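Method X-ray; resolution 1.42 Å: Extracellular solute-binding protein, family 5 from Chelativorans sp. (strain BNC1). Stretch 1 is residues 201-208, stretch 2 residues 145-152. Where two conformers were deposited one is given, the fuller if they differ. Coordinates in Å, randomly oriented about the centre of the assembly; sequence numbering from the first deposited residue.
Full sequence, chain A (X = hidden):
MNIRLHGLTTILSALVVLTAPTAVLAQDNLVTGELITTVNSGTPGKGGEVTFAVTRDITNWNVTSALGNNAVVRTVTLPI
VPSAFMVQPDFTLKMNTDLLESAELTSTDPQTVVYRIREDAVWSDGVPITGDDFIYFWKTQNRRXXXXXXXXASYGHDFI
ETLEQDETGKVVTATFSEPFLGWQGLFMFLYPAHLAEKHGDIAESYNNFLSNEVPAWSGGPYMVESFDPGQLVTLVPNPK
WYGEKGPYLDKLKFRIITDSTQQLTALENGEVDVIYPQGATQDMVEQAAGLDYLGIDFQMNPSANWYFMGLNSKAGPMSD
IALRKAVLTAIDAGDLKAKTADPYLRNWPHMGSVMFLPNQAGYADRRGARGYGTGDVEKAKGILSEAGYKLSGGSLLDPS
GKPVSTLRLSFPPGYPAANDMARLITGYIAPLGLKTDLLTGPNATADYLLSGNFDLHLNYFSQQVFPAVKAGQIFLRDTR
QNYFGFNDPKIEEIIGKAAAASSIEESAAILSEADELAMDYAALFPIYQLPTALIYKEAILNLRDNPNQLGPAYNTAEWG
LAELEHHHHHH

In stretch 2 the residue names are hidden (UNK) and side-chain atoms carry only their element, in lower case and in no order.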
# COMPACT_ATOMS: atom_id res chain seq x y z
N ASP A 201 -4.58 -7.69 -29.72
CA ASP A 201 -4.10 -6.33 -29.62
C ASP A 201 -3.77 -6.02 -28.16
O ASP A 201 -3.95 -6.85 -27.26
CB ASP A 201 -5.11 -5.35 -30.21
CG ASP A 201 -6.42 -5.29 -29.43
OD1 ASP A 201 -6.47 -5.79 -28.29
OD2 ASP A 201 -7.40 -4.74 -29.98
N ILE A 202 -3.28 -4.81 -27.91
CA ILE A 202 -2.71 -4.51 -26.59
C ILE A 202 -3.75 -4.66 -25.50
O ILE A 202 -3.47 -5.23 -24.44
CB ILE A 202 -2.04 -3.12 -26.62
CG1 ILE A 202 -0.85 -3.16 -27.58
CG2 ILE A 202 -1.58 -2.71 -25.21
CD1 ILE A 202 0.13 -2.02 -27.45
N ALA A 203 -4.97 -4.18 -25.72
CA ALA A 203 -5.98 -4.28 -24.68
C ALA A 203 -6.33 -5.73 -24.40
O ALA A 203 -6.45 -6.14 -23.24
CB ALA A 203 -7.24 -3.51 -25.08
N GLU A 204 -6.50 -6.53 -25.45
CA GLU A 204 -6.80 -7.94 -25.27
C GLU A 204 -5.70 -8.65 -24.49
O GLU A 204 -5.98 -9.42 -23.56
CB GLU A 204 -6.99 -8.58 -26.66
CG GLU A 204 -7.07 -10.10 -26.70
CD GLU A 204 -8.34 -10.65 -26.08
OE1 GLU A 204 -8.32 -11.82 -25.64
OE2 GLU A 204 -9.35 -9.92 -26.04
N SER A 205 -4.44 -8.40 -24.85
CA SER A 205 -3.35 -9.11 -24.20
C SER A 205 -3.18 -8.68 -22.75
O SER A 205 -2.84 -9.51 -21.90
CB SER A 205 -2.05 -8.92 -24.99
OG SER A 205 -1.62 -7.57 -24.98
N TYR A 206 -3.42 -7.40 -22.45
CA TYR A 206 -3.30 -6.90 -21.09
C TYR A 206 -4.47 -7.34 -20.23
O TYR A 206 -4.28 -7.82 -19.08
CB TYR A 206 -3.18 -5.38 -21.13
CG TYR A 206 -3.01 -4.72 -19.79
CD1 TYR A 206 -1.76 -4.57 -19.22
CD2 TYR A 206 -4.12 -4.25 -19.08
CE1 TYR A 206 -1.60 -3.94 -17.98
CE2 TYR A 206 -3.97 -3.64 -17.86
CZ TYR A 206 -2.71 -3.49 -17.31
OH TYR A 206 -2.60 -2.86 -16.09
N ASN A 207 -5.69 -7.19 -20.75
CA ASN A 207 -6.89 -7.48 -19.98
C ASN A 207 -7.18 -8.97 -19.88
O ASN A 207 -7.83 -9.40 -18.92
CB ASN A 207 -8.11 -6.79 -20.62
CG ASN A 207 -8.07 -5.28 -20.50
OD1 ASN A 207 -7.46 -4.72 -19.60
ND2 ASN A 207 -8.75 -4.61 -21.42
N ASN A 208 -6.74 -9.78 -20.85
CA ASN A 208 -7.05 -11.20 -20.89
C ASN A 208 -5.81 -12.05 -20.66
O ASN A 208 -5.64 -12.59 -19.57
CB ASN A 208 -7.78 -11.54 -22.19
CG ASN A 208 -9.04 -10.71 -22.38
OD1 ASN A 208 -9.25 -10.11 -23.43
ND2 ASN A 208 -9.87 -10.64 -21.34
N UNK A 145 -2.50 5.13 -25.72
CA UNK A 145 -2.34 4.10 -26.73
C UNK A 145 -3.25 2.89 -26.52
O UNK A 145 -3.44 2.11 -27.46
o UNK A 145 0.85 5.33 -26.74
c UNK A 145 0.02 4.71 -27.44
o UNK A 145 -0.11 4.93 -28.66
c UNK A 145 -0.87 3.66 -26.79
N UNK A 146 -3.82 2.71 -25.33
CA UNK A 146 -4.70 1.58 -25.03
C UNK A 146 -5.80 2.05 -24.08
O UNK A 146 -5.82 1.70 -22.90
s UNK A 146 -5.00 -1.02 -23.88
c UNK A 146 -3.93 0.41 -24.39
N UNK A 147 -6.74 2.85 -24.58
CA UNK A 147 -7.79 3.38 -23.68
C UNK A 147 -8.65 2.30 -23.05
O UNK A 147 -9.31 2.56 -22.04
c UNK A 147 -6.97 3.24 -25.98
c UNK A 147 -8.62 4.31 -24.59
c UNK A 147 -7.81 4.47 -25.85
N UNK A 148 -8.65 1.09 -23.60
CA UNK A 148 -9.45 -0.01 -23.07
C UNK A 148 -8.70 -0.85 -22.04
O UNK A 148 -9.31 -1.74 -21.43
c UNK A 148 -10.67 -0.18 -25.32
c UNK A 148 -12.01 0.36 -24.85
c UNK A 148 -9.91 -0.91 -24.23
o UNK A 148 -12.60 1.19 -25.57
o UNK A 148 -12.47 -0.05 -23.76
N UNK A 149 -7.42 -0.59 -21.81
CA UNK A 149 -6.69 -1.32 -20.78
C UNK A 149 -7.24 -0.94 -19.41
O UNK A 149 -7.31 0.25 -19.07
c UNK A 149 -5.20 -0.99 -20.83
s UNK A 149 -4.24 -1.81 -22.14
N UNK A 150 -7.61 -1.94 -18.62
CA UNK A 150 -8.28 -1.72 -17.34
C UNK A 150 -7.22 -1.66 -16.25
O UNK A 150 -7.01 -2.59 -15.48
c UNK A 150 -10.96 -4.41 -18.05
c UNK A 150 -11.36 -1.93 -18.15
c UNK A 150 -10.32 -3.04 -18.18
c UNK A 150 -9.28 -2.83 -17.07
N UNK A 151 -6.56 -0.49 -16.16
CA UNK A 151 -5.41 -0.32 -15.29
C UNK A 151 -5.85 0.17 -13.92
O UNK A 151 -6.93 0.75 -13.75
c UNK A 151 -3.68 3.05 -16.24
c UNK A 151 -4.04 0.24 -17.33
c UNK A 151 -4.34 0.61 -15.89
c UNK A 151 -4.76 2.09 -15.79
N UNK A 152 -4.97 -0.00 -12.94
CA UNK A 152 -5.19 0.60 -11.63
C UNK A 152 -4.97 2.11 -11.67
O UNK A 152 -5.87 2.89 -11.33
c UNK A 152 -4.46 0.60 -9.24
n UNK A 152 -3.39 1.09 -8.68
c UNK A 152 -4.27 -0.03 -10.60
o UNK A 152 -5.57 0.67 -8.74

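Position 145 carries two side-chain carbons, the second bonded to two oxygens and no nitrogen, which defines a carboxylate one methylene from CA: Asp145. The closest approach of its side chain is Asp145 CB to Ile202 CD1, 5.8 Å, and its end leads away.

Position 146 has one carbon and one sulfur, the composition of cysteine. The sulfur lies 3.5 Å from Ala203 CA and 3.6 Å from Ala203 CB, while CB of 146 sits 4.0 Å from Ile202 CG2. The sulfur of position 149 lies 2.1 Å from the sulfur of 146, a covalent S-S length, so the residue is Cys146 in its disulfide form.

At position 147 three carbons close a ring onto the backbone nitrogen, which only proline does. Pro147 points away from the helix and makes no contact with it.

Position 148 shows three carbons in a chain, the third carrying two oxygens: Glu148. Its CB meets Ala203 CB at 3.8 Å, but the carboxylate leads away. The backbone contributes a hydrogen bond: Asn207 ND2 donates to Glu148 O at 2.9 Å and 166°.

Position 149 again has one carbon and one sulfur, the other half of the bridge: Cys149. Its SG lies 4.2 Å from Ile202 CG2 and 3.9 Å from Ala203 CA, and 4.5 Å from the Tyr206 ring centroid, 38° off the normal, an oblique approach. Cys149 N donates to Cys146 O at 3.0 Å, closing a type I turn that the disulfide also spans.

Position 150 has four carbons forked at the second, hence Leu150. Its CG is 3.6 Å from Asn207 OD1, and Leu150 N donates to that same OD1 at 3.0 Å and 168°. Leu150 O lies at the edge of the Tyr206 ring, 4.0 Å from CE2.

Position 151 also has four carbons, but the fork is at the first and one arm is two carbons long: Ile151. Its CG2 is 3.6 Å from Tyr206 OH.

Position 152 has two carbons, the second bearing one oxygen and one nitrogen, the amide of Asn152; the closest approach of its side chain to stretch 1 is Asn152 CB to Tyr206 OH, 6.4 Å.

The contact, 366 Å² summed over both sides, joins one helix to a disulfide-closed turn. Ala203 CA and Cys149 CA are 4.9 Å apart, and both sulfurs pack against Ala203. One turn later, the Asn207 amide uses both ends, donating a hydrogen bond to Glu148 O through ND2 and accepting one from Leu150 N at OD1; the angles of 166° and 168° make both bonds nearly linear.

Stretch 2 (145-152) DCPECLIN
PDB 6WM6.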